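Local atomic coordinates of peptidoglycan synthetase penicillin-binding protein 3 (Bifidobacterium adolescentis, PDB entry 4YE5), a protein that probably binds penicillin and belongs to the transpeptidase family of penicillin-binding proteins, enzymes that cross-link peptidoglycan. Residues Q188-G193 with G201-S206; A89-L94 with L134-I139; G54-A59 with Q115-K120; E48-I53 with V140-S145; L28-G33 with K207-G212. All coordinates share one frame; numbering follows the deposited sequence.

Overall arrangement
Contact 2 is the buried one, contacts 3 and 4 are partly buried, and contacts 1 and 5 lie at the surface. Contacts 3 and 4 share strand 50-54, whose two edges pair with strands 117-123 and 140-144. Contact 2 packs helix 87-99 on the loop leading into 140-144, and its chemistry is purely apolar. Contact 1 is a bulged hairpin with polar and aromatic side chains. Contact 5 continues that hairpin and strand 23-28 into two linkers joined by backbone, amide and water bonds. The centres of contacts 2 and 3 are about 10 Å apart. Contacts 4 and 5 meet through a salt bridge between Glu48 and Arg31.

Contact 1 (Q188-G193 with G201-S206); sequences QVYQQG and GTMTES
Gln188 pairs with Ser206 at a non-hydrogen-bonded site of an antiparallel beta hairpin. Its CG lies 3.6 Å from SE of Met203, a selenomethionine. Val189 comes next and gives N to Glu205 O (2.8 Å). Its carbonyl O takes Thr204 N, so Thr204 is the extra residue of a beta bulge. Val189 CG2 lies beside Glu205 CG at 3.5 Å, both side chains pointing the same way. Tyr190 faces Met203. Met203 CG is anti to the backbone N (chi1 -168°), which sets it over one ring face, offset toward the rim and 4.2 Å from the ring centroid. SE is oblique to the ring, a Met-aromatic contact. Tyr190 OH donates to Gln188 OE1 (2.7 Å) from above the amide plane. Gln191 gives N to Thr202 O and accepts Gly201 N on O, a G1 bulge in which Gly201 has positive phi. Gln191 OE1 accepts Thr204 OG1 on an in-plane lone pair at 2.9 Å. Gln192 lays its side chain against Gly201. Strand 186-191 is the middle of three: its backbone also bonds Val26 and Thr24 of strand 23-28, on the edge away from strand 202-207.

Contact 2 (A89-L94 with L134-I139); sequences AAVARL and LNLGGI
Leu94 and Leu136 make the closest side-chain contact here. Leu94 CD1 meets Leu136 CD2 at 3.9 Å. The other Leu136 methyl, CD1, meets Val91 CG1 at 4.2 Å. One leucine fork therefore touches two residues a helical turn apart on helix 87-99. Val91 is forked in the same way. Its CG1 is anti to the backbone N (chi1 180°) and takes Leu136, while CG2 reaches Ile139 CG2 at 4.2 Å. The side chains touch through methyl groups. This part is buried and wholly apolar.

Toward Leu134, which is partly exposed, the contact changes character. The Leu134 methyls meet the helix backbone instead of side chains, with CD2 3.8 Å from Leu94 O. This is van der Waals packing against a helix carbonyl. Just beyond it, Asn135, which is exposed, leaves helix 125-132 with positive phi. Its ND2 is bonded to Cys75 O. Cys75 forms a disulfide with Cys67, so a disulfide-bearing loop borders this side.

The apolar cluster goes on beyond the two segments. Leu134 and Leu136 also touch Leu95 of helix 87-99. Val91 and Ile139 both rest on Phe62 and on Ala59 of helix 56-61. The loop 134-139 is thus wedged between two helices, just before strand 140-144 begins.

Contact 3 (G54-A59 with Q115-K120); sequences GNPEQA and QYVVLK
Gln115 packs beside Asn55 where strand 50-54 ends in an antiparallel pairing and gives way to an N-capped helix. The CA of Gln115 lies 3.3 Å from Asn55 OD1. Its side chain bends at chi2 and crosses that of Glu57 obliquely, CG coming 3.8 Å from Glu57 CD. Tyr116 follows, and its backbone is the part that touches. Its N sits 3.3 Å from Pro56 CD, and its CA makes a CA-H...O contact with Gly54 O. The ring instead leans on Ile53.

Val117 forms the hydrogen-bonded pair with Gly54. Gly54 N donates to Val117 O at 2.8 Å. The return bond from Val117 N to Gly54 O is bent and weak. Val117 CG1 stands between the backbone N and the carbonyl carbon (chi1 71°) and packs on Pro56 CG at 3.8 Å. Leu119 lays CD1 against the backbone of Gly54, which has no side chain there, 3.6 Å from Gly54 N. With Lys120, Leu119 faces Ile52 in a classic beta bulge, and strand 117-123 carries on along the same neighbour.

The first turn of helix 56-61 is capped by Asn55. Its OD1 accepts Gln58 N at 3.2 Å, with the donor above the amide plane.

Contact 4 (E48-I53 with V140-S145); sequences ERYTII and VYAELS
Glu143 N donates to Thr51 O at 2.7 Å, almost straight at 172°. Thr51 N returns a bond to Glu143 O, also 2.7 Å. The next hydrogen-bonded pair is Ile53 with Tyr141, where Ile53 N donates to Tyr141 O. Ser145 N closes the far end on Arg49 O. These bonds zip strands 50-54 and 140-144 together as antiparallel neighbours.

On the face bearing Ile53, the aromatic ring of Tyr141 folds back over its partner. Its CG sits between the backbone N and the carbonyl carbon (chi1 58°). Ile53 CB then stands over one ring face, 3.9 Å from the centroid, while CG2 meets CZ at 3.5 Å. Glu143 OE2 lies at the edge of that ring, in its plane.

The other face carries Tyr50, Ile52, Ala142 and Leu144. Ala142 CB touches both Tyr50 CD1 and Ile52 CD1, and Ile52 CG2 packs on Val140 CG1 at 3.5 Å. Helix 125-132 covers part of this face, touching Tyr50, Ala142 and Val140. Tyr50 OH donates to Glu48 OE2 at 2.6 Å, on the anti side of the carboxylate. Glu48 OE1 forms a salt bridge with Arg31, so this carboxylate would probably stay ionised. Across the contact itself, backbone bonds fix the register of the strands, and apolar and aromatic packing backs them on both faces.

Contact 5 (L28-G33 with K207-G212); sequences LKARRG and KDAVNG
Asn211 and Arg31 tie together two extended linkers that run side by side, their end-to-end directions 20° apart. Beyond Leu28 and Lys207 neither linker is a regular strand. They lead from strands 23-28 and 202-207, of one three-stranded sheet, to strands 35-36 and 214-217, which are parallel neighbours in another sheet.

Asn211 uses its amide in two ways. OD1 accepts Arg31 N at 2.9 Å. That bond is straight at the hydrogen (175°), but the donor stands above the amide plane. ND2 is turned to a water that also takes Arg31 NH1. The amide and guanidinium planes are 78° apart, and the water joins the two groups. This water lies in the guanidinium plane, at its edge. Arg31 NH1 also forms a salt bridge with Glu48.

Arg31 is also held by its backbone. Its O accepts Gly212 N at 2.8 Å and a second water, which bridges to Gly212 O. One carbonyl thus takes two donors. The methylene CG of Arg31 packs 3.7 Å from Asn211 OD1.

Leu28 packs at the end where the linkers leave their sheet. Its CD1 lies 3.8 Å from Lys207 O, and its backbone O touches Ala209 CB at 3.5 Å. Leu28 CB also approaches Ala209 CB. Ala30 is buried between these two ends, and Asp185 accepts its N. The Ala30 methyl is packed tightly on the facing linker, with CB 3.2 Å from Val210 O.

Contact 1 (Q188-G193 with G201-S206)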
# COMPACT_ATOMS: atom_id res chain seq x y z
N GLN A 188 35.58 2.56 -2.35
CA GLN A 188 36.96 3.03 -2.22
C GLN A 188 37.85 2.03 -2.93
O GLN A 188 37.65 0.82 -2.82
CB GLN A 188 37.39 3.09 -0.75
CG GLN A 188 36.72 4.19 0.06
CD GLN A 188 36.81 3.95 1.56
OE1 GLN A 188 37.18 2.87 2.00
NE2 GLN A 188 36.46 4.96 2.35
N VAL A 189 38.85 2.53 -3.65
CA VAL A 189 39.79 1.64 -4.31
C VAL A 189 41.17 1.85 -3.71
O VAL A 189 41.63 2.98 -3.58
CB VAL A 189 39.81 1.90 -5.82
CG1 VAL A 189 40.76 0.96 -6.51
CG2 VAL A 189 38.39 1.75 -6.39
N TYR A 190 41.83 0.77 -3.31
CA TYR A 190 43.14 0.86 -2.67
C TYR A 190 44.21 0.19 -3.51
O TYR A 190 43.96 -0.86 -4.06
CB TYR A 190 43.09 0.17 -1.31
CG TYR A 190 42.22 0.89 -0.32
CD1 TYR A 190 42.73 1.92 0.45
CD2 TYR A 190 40.87 0.54 -0.17
CE1 TYR A 190 41.93 2.60 1.35
CE2 TYR A 190 40.07 1.21 0.74
CZ TYR A 190 40.61 2.24 1.49
OH TYR A 190 39.81 2.90 2.37
N GLN A 191 45.40 0.78 -3.59
CA GLN A 191 46.51 0.06 -4.19
C GLN A 191 47.20 -0.70 -3.07
O GLN A 191 47.84 -0.11 -2.22
CB GLN A 191 47.50 1.02 -4.86
CG GLN A 191 46.87 2.02 -5.80
CD GLN A 191 46.13 1.38 -6.97
OE1 GLN A 191 44.98 1.72 -7.25
NE2 GLN A 191 46.80 0.46 -7.66
N GLN A 192 47.04 -2.02 -3.06
CA GLN A 192 47.63 -2.79 -1.96
C GLN A 192 48.92 -3.45 -2.39
O GLN A 192 49.71 -3.88 -1.55
CB GLN A 192 46.65 -3.81 -1.37
CG GLN A 192 45.54 -3.23 -0.47
CD GLN A 192 46.06 -2.42 0.75
OE1 GLN A 192 45.34 -1.56 1.27
NE2 GLN A 192 47.29 -2.70 1.22
N GLY A 193 49.14 -3.52 -3.70
CA GLY A 193 50.38 -4.06 -4.22
C GLY A 193 51.48 -3.01 -4.27
O GLY A 193 51.40 -1.98 -3.59
N GLY A 201 48.71 0.55 0.16
CA GLY A 201 47.71 1.07 1.07
C GLY A 201 47.07 2.37 0.60
O GLY A 201 46.07 2.83 1.17
N THR A 202 47.63 2.99 -0.44
CA THR A 202 47.09 4.26 -0.92
C THR A 202 45.68 4.14 -1.51
O THR A 202 45.43 3.31 -2.38
CB THR A 202 48.00 4.87 -2.00
OG1 THR A 202 49.33 5.04 -1.47
CG2 THR A 202 47.43 6.23 -2.48
N MSE A 203 44.76 4.96 -1.02
CA MSE A 203 43.43 5.03 -1.62
C MSE A 203 43.45 5.92 -2.87
O MSE A 203 43.62 7.13 -2.76
CB MSE A 203 42.42 5.56 -0.61
CG MSE A 203 40.98 5.38 -1.07
SE MSE A 203 39.67 6.30 0.06
CE MSE A 203 40.41 5.98 1.82
N THR A 204 43.30 5.34 -4.06
CA THR A 204 43.45 6.14 -5.28
C THR A 204 42.15 6.68 -5.85
O THR A 204 42.16 7.59 -6.68
CB THR A 204 44.15 5.36 -6.38
OG1 THR A 204 43.50 4.09 -6.53
CG2 THR A 204 45.61 5.16 -6.00
N GLU A 205 41.03 6.12 -5.42
CA GLU A 205 39.76 6.73 -5.77
C GLU A 205 38.68 6.34 -4.78
O GLU A 205 38.76 5.31 -4.10
CB GLU A 205 39.34 6.42 -7.22
CG GLU A 205 39.22 4.95 -7.56
CD GLU A 205 38.78 4.71 -9.01
OE1 GLU A 205 39.59 4.14 -9.78
OE2 GLU A 205 37.63 5.06 -9.37
N SER A 206 37.68 7.20 -4.67
CA SER A 206 36.55 6.89 -3.84
C SER A 206 35.34 7.61 -4.40
O SER A 206 35.46 8.61 -5.11
CB SER A 206 36.80 7.29 -2.39
OG SER A 206 36.74 8.69 -2.21

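Contact 2 (A89-L94 with L134-I139)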
# COMPACT_ATOMS: atom_id res chain seq x y z
N ALA A 89 50.55 -9.41 12.85
CA ALA A 89 50.89 -8.95 14.18
C ALA A 89 50.69 -7.44 14.27
O ALA A 89 50.12 -6.95 15.24
CB ALA A 89 52.30 -9.36 14.55
N ALA A 90 51.14 -6.70 13.26
CA ALA A 90 50.99 -5.24 13.28
C ALA A 90 49.53 -4.80 13.18
O ALA A 90 49.08 -3.92 13.93
CB ALA A 90 51.83 -4.60 12.16
N VAL A 91 48.78 -5.42 12.28
CA VAL A 91 47.37 -5.09 12.13
C VAL A 91 46.63 -5.39 13.43
O VAL A 91 45.78 -4.60 13.87
CB VAL A 91 46.68 -5.86 10.96
CG1 VAL A 91 45.18 -5.47 10.86
CG2 VAL A 91 47.40 -5.60 9.64
N ALA A 92 46.96 -6.53 14.05
CA ALA A 92 46.27 -6.95 15.27
C ALA A 92 46.51 -5.95 16.41
O ALA A 92 45.58 -5.60 17.13
CB ALA A 92 46.69 -8.38 15.69
N ARG A 93 47.75 -5.49 16.55
CA ARG A 93 48.10 -4.52 17.59
C ARG A 93 47.37 -3.20 17.43
O ARG A 93 46.95 -2.58 18.41
CB ARG A 93 49.61 -4.25 17.58
CG ARG A 93 50.37 -5.07 18.56
CD ARG A 93 51.85 -4.81 18.48
NE ARG A 93 52.57 -5.83 19.23
CZ ARG A 93 53.89 -5.85 19.39
NH1 ARG A 93 54.66 -4.91 18.84
NH2 ARG A 93 54.43 -6.82 20.09
N LEU A 94 47.25 -2.76 16.19
CA LEU A 94 46.53 -1.52 15.91
C LEU A 94 45.05 -1.68 16.23
O LEU A 94 44.42 -0.78 16.79
CB LEU A 94 46.75 -1.10 14.44
CG LEU A 94 48.14 -0.57 14.10
CD1 LEU A 94 48.39 -0.57 12.59
CD2 LEU A 94 48.34 0.84 14.69
N LEU A 134 42.66 4.24 11.70
CA LEU A 134 43.87 3.45 11.90
C LEU A 134 44.74 3.36 10.64
O LEU A 134 45.83 2.78 10.69
CB LEU A 134 43.52 2.04 12.39
CG LEU A 134 42.80 1.94 13.74
CD1 LEU A 134 42.29 0.53 13.97
CD2 LEU A 134 43.71 2.39 14.90
N ASN A 135 44.26 3.93 9.53
CA ASN A 135 45.01 3.92 8.26
C ASN A 135 45.33 2.50 7.77
O ASN A 135 46.45 2.21 7.32
CB ASN A 135 46.31 4.74 8.36
CG ASN A 135 46.06 6.23 8.52
OD1 ASN A 135 45.05 6.76 8.05
ND2 ASN A 135 46.98 6.92 9.20
N LEU A 136 44.32 1.63 7.89
CA LEU A 136 44.35 0.25 7.42
C LEU A 136 43.30 0.01 6.32
O LEU A 136 42.69 -1.07 6.28
CB LEU A 136 43.96 -0.70 8.57
CG LEU A 136 44.82 -0.77 9.83
CD1 LEU A 136 44.03 -1.47 10.94
CD2 LEU A 136 46.16 -1.46 9.54
N GLY A 137 43.05 0.98 5.45
CA GLY A 137 42.00 0.79 4.45
C GLY A 137 42.46 -0.23 3.43
O GLY A 137 43.63 -0.29 3.09
N GLY A 138 41.54 -1.04 2.93
CA GLY A 138 41.91 -2.17 2.12
C GLY A 138 42.00 -3.40 3.00
O GLY A 138 41.41 -4.42 2.70
N ILE A 139 42.72 -3.29 4.11
CA ILE A 139 43.00 -4.48 4.94
C ILE A 139 41.83 -4.81 5.85
O ILE A 139 41.46 -5.97 6.01
CB ILE A 139 44.27 -4.30 5.76
CG1 ILE A 139 45.43 -3.97 4.82
CG2 ILE A 139 44.55 -5.56 6.62
CD1 ILE A 139 46.68 -3.57 5.52

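Contact 3 (G54-A59 with Q115-K120)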
# COMPACT_ATOMS: atom_id res chain seq x y z
N GLY A 54 38.38 -8.52 8.14
CA GLY A 54 39.79 -8.44 7.78
C GLY A 54 40.12 -9.25 6.53
O GLY A 54 39.45 -10.23 6.21
N ASN A 55 41.16 -8.81 5.81
CA ASN A 55 41.72 -9.54 4.68
C ASN A 55 43.09 -10.10 5.10
O ASN A 55 44.10 -9.39 5.05
CB ASN A 55 41.86 -8.60 3.48
CG ASN A 55 42.42 -9.29 2.23
OD1 ASN A 55 43.22 -10.22 2.31
ND2 ASN A 55 42.00 -8.82 1.06
N PRO A 56 43.13 -11.39 5.49
CA PRO A 56 44.34 -11.99 6.05
C PRO A 56 45.58 -11.83 5.18
O PRO A 56 46.64 -11.45 5.68
CB PRO A 56 43.96 -13.47 6.20
CG PRO A 56 42.45 -13.43 6.37
CD PRO A 56 41.99 -12.34 5.45
N GLU A 57 45.47 -12.06 3.88
CA GLU A 57 46.67 -12.00 3.05
C GLU A 57 47.18 -10.56 2.87
O GLU A 57 48.38 -10.35 2.81
CB GLU A 57 46.48 -12.73 1.71
CG GLU A 57 45.66 -12.00 0.68
CD GLU A 57 45.82 -12.61 -0.71
OE1 GLU A 57 45.59 -11.89 -1.71
OE2 GLU A 57 46.19 -13.80 -0.80
N GLN A 58 46.27 -9.59 2.79
CA GLN A 58 46.68 -8.19 2.79
C GLN A 58 47.26 -7.78 4.14
O GLN A 58 48.19 -6.99 4.18
CB GLN A 58 45.54 -7.24 2.42
CG GLN A 58 45.01 -7.41 1.00
CD GLN A 58 46.11 -7.44 -0.03
OE1 GLN A 58 47.06 -6.66 0.02
NE2 GLN A 58 45.99 -8.36 -0.99
N ALA A 59 46.69 -8.29 5.23
CA ALA A 59 47.25 -8.00 6.56
C ALA A 59 48.68 -8.53 6.67
O ALA A 59 49.57 -7.87 7.22
CB ALA A 59 46.38 -8.61 7.66
N GLN A 115 41.28 -14.19 1.66
CA GLN A 115 41.15 -12.74 1.61
C GLN A 115 40.02 -12.26 2.50
O GLN A 115 39.60 -11.12 2.40
CB GLN A 115 40.90 -12.29 0.18
CG GLN A 115 42.02 -12.67 -0.78
CD GLN A 115 42.17 -11.68 -1.91
OE1 GLN A 115 43.06 -10.83 -1.88
NE2 GLN A 115 41.30 -11.78 -2.91
N TYR A 116 39.53 -13.14 3.36
CA TYR A 116 38.32 -12.84 4.13
C TYR A 116 38.29 -13.51 5.51
O TYR A 116 38.56 -14.70 5.63
CB TYR A 116 37.10 -13.28 3.33
CG TYR A 116 35.78 -13.03 4.02
CD1 TYR A 116 35.22 -13.97 4.88
CD2 TYR A 116 35.09 -11.85 3.81
CE1 TYR A 116 34.01 -13.74 5.51
CE2 TYR A 116 33.87 -11.61 4.44
CZ TYR A 116 33.35 -12.56 5.28
OH TYR A 116 32.15 -12.32 5.90
N VAL A 117 37.97 -12.72 6.53
CA VAL A 117 37.76 -13.25 7.88
C VAL A 117 36.93 -12.24 8.69
O VAL A 117 37.16 -11.04 8.62
CB VAL A 117 39.10 -13.61 8.61
CG1 VAL A 117 39.92 -12.37 9.00
CG2 VAL A 117 38.84 -14.46 9.85
N VAL A 118 35.92 -12.73 9.41
CA VAL A 118 35.17 -11.86 10.31
C VAL A 118 36.00 -11.59 11.54
O VAL A 118 36.53 -12.52 12.15
CB VAL A 118 33.82 -12.48 10.74
CG1 VAL A 118 33.16 -11.58 11.78
CG2 VAL A 118 32.93 -12.67 9.55
N LEU A 119 36.15 -10.32 11.91
CA LEU A 119 36.92 -9.97 13.09
C LEU A 119 36.00 -9.65 14.26
O LEU A 119 36.30 -9.99 15.41
CB LEU A 119 37.83 -8.77 12.82
CG LEU A 119 38.88 -8.98 11.73
CD1 LEU A 119 39.58 -7.66 11.43
CD2 LEU A 119 39.88 -10.06 12.16
N LYS A 120 34.89 -8.99 13.96
CA LYS A 120 33.89 -8.69 14.97
C LYS A 120 32.55 -8.33 14.35
O LYS A 120 32.49 -7.59 13.36
CB LYS A 120 34.35 -7.55 15.88
CG LYS A 120 33.53 -7.44 17.15
CD LYS A 120 34.07 -6.40 18.10
CE LYS A 120 33.20 -6.32 19.35
NZ LYS A 120 33.72 -5.33 20.33

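Contact 4 (E48-I53 with V140-S145)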
# COMPACT_ATOMS: atom_id res chain seq x y z
N GLU A 48 21.74 0.90 12.12
CA GLU A 48 23.11 1.06 11.64
C GLU A 48 24.12 0.36 12.54
O GLU A 48 24.56 0.91 13.54
CB GLU A 48 23.49 2.54 11.48
CG GLU A 48 24.82 2.72 10.74
CD GLU A 48 25.39 4.13 10.86
OE1 GLU A 48 24.69 5.02 11.37
OE2 GLU A 48 26.56 4.34 10.45
N ARG A 49 24.48 -0.88 12.18
CA ARG A 49 25.54 -1.63 12.84
C ARG A 49 26.43 -2.21 11.74
O ARG A 49 26.03 -2.23 10.57
CB ARG A 49 24.98 -2.76 13.70
CG ARG A 49 23.88 -2.35 14.66
CD ARG A 49 24.37 -1.38 15.72
NE ARG A 49 25.12 -2.06 16.77
CZ ARG A 49 25.14 -1.67 18.04
NH1 ARG A 49 24.45 -0.60 18.42
NH2 ARG A 49 25.85 -2.36 18.93
N TYR A 50 27.61 -2.70 12.12
CA TYR A 50 28.59 -3.16 11.13
C TYR A 50 29.24 -4.47 11.50
O TYR A 50 29.43 -4.78 12.68
CB TYR A 50 29.67 -2.09 10.95
CG TYR A 50 29.15 -0.81 10.38
CD1 TYR A 50 29.03 -0.65 9.01
CD2 TYR A 50 28.76 0.24 11.20
CE1 TYR A 50 28.54 0.51 8.47
CE2 TYR A 50 28.26 1.43 10.66
CZ TYR A 50 28.16 1.55 9.29
OH TYR A 50 27.68 2.72 8.71
N THR A 51 29.58 -5.26 10.49
CA THR A 51 30.51 -6.36 10.72
C THR A 51 31.89 -5.90 10.25
O THR A 51 32.03 -5.38 9.14
CB THR A 51 30.07 -7.63 9.98
OG1 THR A 51 28.74 -7.99 10.39
CG2 THR A 51 31.00 -8.77 10.32
N ILE A 52 32.89 -6.05 11.11
CA ILE A 52 34.25 -5.65 10.75
C ILE A 52 34.98 -6.85 10.15
O ILE A 52 35.08 -7.91 10.78
CB ILE A 52 35.03 -5.10 11.96
CG1 ILE A 52 34.32 -3.87 12.54
CG2 ILE A 52 36.49 -4.76 11.57
CD1 ILE A 52 34.03 -2.79 11.50
N ILE A 53 35.45 -6.68 8.92
CA ILE A 53 36.08 -7.75 8.16
C ILE A 53 37.57 -7.48 7.97
O ILE A 53 37.97 -6.36 7.68
CB ILE A 53 35.43 -7.86 6.74
CG1 ILE A 53 33.91 -8.08 6.84
CG2 ILE A 53 36.11 -8.97 5.92
CD1 ILE A 53 33.51 -9.35 7.61
N VAL A 140 41.26 -3.78 6.45
CA VAL A 140 40.11 -3.95 7.32
C VAL A 140 38.98 -3.07 6.77
O VAL A 140 39.23 -1.93 6.36
CB VAL A 140 40.45 -3.54 8.76
CG1 VAL A 140 39.25 -3.71 9.66
CG2 VAL A 140 41.62 -4.36 9.28
N TYR A 141 37.77 -3.59 6.72
CA TYR A 141 36.62 -2.79 6.30
C TYR A 141 35.35 -3.19 7.03
O TYR A 141 35.26 -4.25 7.67
CB TYR A 141 36.42 -2.85 4.78
CG TYR A 141 36.22 -4.25 4.22
CD1 TYR A 141 37.32 -5.03 3.88
CD2 TYR A 141 34.94 -4.77 4.03
CE1 TYR A 141 37.16 -6.31 3.37
CE2 TYR A 141 34.77 -6.06 3.51
CZ TYR A 141 35.88 -6.82 3.19
OH TYR A 141 35.73 -8.08 2.67
N ALA A 142 34.36 -2.30 6.94
CA ALA A 142 33.10 -2.46 7.64
C ALA A 142 31.99 -2.87 6.67
O ALA A 142 31.81 -2.26 5.62
CB ALA A 142 32.75 -1.16 8.32
N GLU A 143 31.22 -3.90 7.04
CA GLU A 143 30.05 -4.28 6.26
C GLU A 143 28.77 -3.92 7.02
O GLU A 143 28.52 -4.44 8.10
CB GLU A 143 30.07 -5.78 5.90
CG GLU A 143 30.86 -6.08 4.62
CD GLU A 143 30.95 -7.57 4.26
OE1 GLU A 143 30.55 -8.42 5.10
OE2 GLU A 143 31.43 -7.88 3.14
N LEU A 144 28.00 -3.00 6.45
CA LEU A 144 26.76 -2.51 7.07
C LEU A 144 25.71 -3.63 7.19
O LEU A 144 25.44 -4.33 6.23
CB LEU A 144 26.20 -1.35 6.25
CG LEU A 144 24.82 -0.85 6.66
CD1 LEU A 144 24.89 -0.13 7.99
CD2 LEU A 144 24.23 0.06 5.56
N SER A 145 25.15 -3.80 8.38
CA SER A 145 24.16 -4.85 8.61
C SER A 145 22.82 -4.39 8.05
O SER A 145 22.60 -3.19 7.86
CB SER A 145 23.99 -5.16 10.10
OG SER A 145 22.59 -5.01 10.42

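Contact 5 (L28-G33 with K207-G212)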
# COMPACT_ATOMS: atom_id res chain seq x y z
N LEU A 28 31.06 0.89 -0.08
CA LEU A 28 30.47 1.69 0.98
C LEU A 28 28.94 1.57 0.82
O LEU A 28 28.35 2.21 -0.04
CB LEU A 28 30.90 3.14 0.84
CG LEU A 28 32.43 3.33 0.77
CD1 LEU A 28 32.76 4.79 0.59
CD2 LEU A 28 33.09 2.79 2.03
N LYS A 29 28.32 0.71 1.62
CA LYS A 29 26.90 0.43 1.41
C LYS A 29 26.02 1.60 1.85
O LYS A 29 26.18 2.12 2.95
CB LYS A 29 26.48 -0.86 2.11
CG LYS A 29 24.97 -1.06 2.05
CD LYS A 29 24.55 -2.52 2.04
CE LYS A 29 23.07 -2.65 1.68
NZ LYS A 29 22.82 -3.97 1.03
N ALA A 30 25.11 2.03 0.97
CA ALA A 30 24.11 3.04 1.33
C ALA A 30 23.19 2.51 2.44
O ALA A 30 22.81 1.34 2.42
CB ALA A 30 23.28 3.44 0.10
N ARG A 31 22.83 3.37 3.39
CA ARG A 31 21.87 3.00 4.43
C ARG A 31 20.43 3.17 3.94
O ARG A 31 20.10 4.16 3.26
CB ARG A 31 22.08 3.83 5.70
CG ARG A 31 23.54 3.79 6.21
CD ARG A 31 23.77 4.80 7.32
NE ARG A 31 22.84 4.62 8.43
CZ ARG A 31 22.54 5.56 9.33
NH1 ARG A 31 23.09 6.76 9.24
NH2 ARG A 31 21.67 5.29 10.30
N ARG A 32 19.59 2.21 4.27
CA ARG A 32 18.21 2.23 3.80
C ARG A 32 17.39 3.35 4.44
O ARG A 32 17.48 3.59 5.64
CB ARG A 32 17.56 0.87 4.06
CG ARG A 32 16.24 0.69 3.32
CD ARG A 32 15.75 -0.74 3.43
NE ARG A 32 14.54 -0.93 2.63
CZ ARG A 32 14.54 -1.15 1.33
NH1 ARG A 32 15.70 -1.18 0.66
NH2 ARG A 32 13.38 -1.31 0.69
N GLY A 33 16.60 4.04 3.63
CA GLY A 33 15.72 5.08 4.13
C GLY A 33 14.57 4.56 4.98
O GLY A 33 14.32 3.35 5.05
N LYS A 207 34.18 7.06 -4.08
CA LYS A 207 32.91 7.64 -4.46
C LYS A 207 32.01 7.46 -3.24
O LYS A 207 31.87 6.35 -2.75
CB LYS A 207 32.33 6.91 -5.67
CG LYS A 207 30.95 7.43 -6.11
CD LYS A 207 30.44 6.61 -7.27
CE LYS A 207 29.03 7.02 -7.68
NZ LYS A 207 28.58 6.21 -8.84
N ASP A 208 31.45 8.55 -2.74
CA ASP A 208 30.58 8.51 -1.56
C ASP A 208 29.30 7.76 -1.84
O ASP A 208 28.75 7.85 -2.94
CB ASP A 208 30.21 9.92 -1.12
CG ASP A 208 31.40 10.70 -0.62
OD1 ASP A 208 32.30 10.07 -0.03
OD2 ASP A 208 31.42 11.93 -0.81
N ALA A 209 28.81 7.03 -0.84
CA ALA A 209 27.46 6.47 -0.90
C ALA A 209 26.45 7.61 -0.86
O ALA A 209 26.71 8.65 -0.27
CB ALA A 209 27.23 5.52 0.30
N VAL A 210 25.30 7.40 -1.48
CA VAL A 210 24.16 8.28 -1.29
C VAL A 210 23.13 7.42 -0.55
O VAL A 210 22.67 6.40 -1.08
CB VAL A 210 23.58 8.78 -2.62
CG1 VAL A 210 22.32 9.62 -2.38
CG2 VAL A 210 24.62 9.60 -3.37
N ASN A 211 22.81 7.79 0.68
CA ASN A 211 21.95 6.94 1.50
C ASN A 211 20.53 7.02 0.95
O ASN A 211 20.21 7.95 0.21
CB ASN A 211 22.00 7.37 2.96
CG ASN A 211 23.31 7.01 3.59
OD1 ASN A 211 23.94 6.01 3.22
ND2 ASN A 211 23.74 7.81 4.56
N GLY A 212 19.70 6.04 1.28
CA GLY A 212 18.34 6.02 0.75
C GLY A 212 17.56 7.22 1.20
O GLY A 212 17.85 7.81 2.24
O HOH W 1 18.99 6.62 4.72
O HOH W 2 25.30 7.55 7.16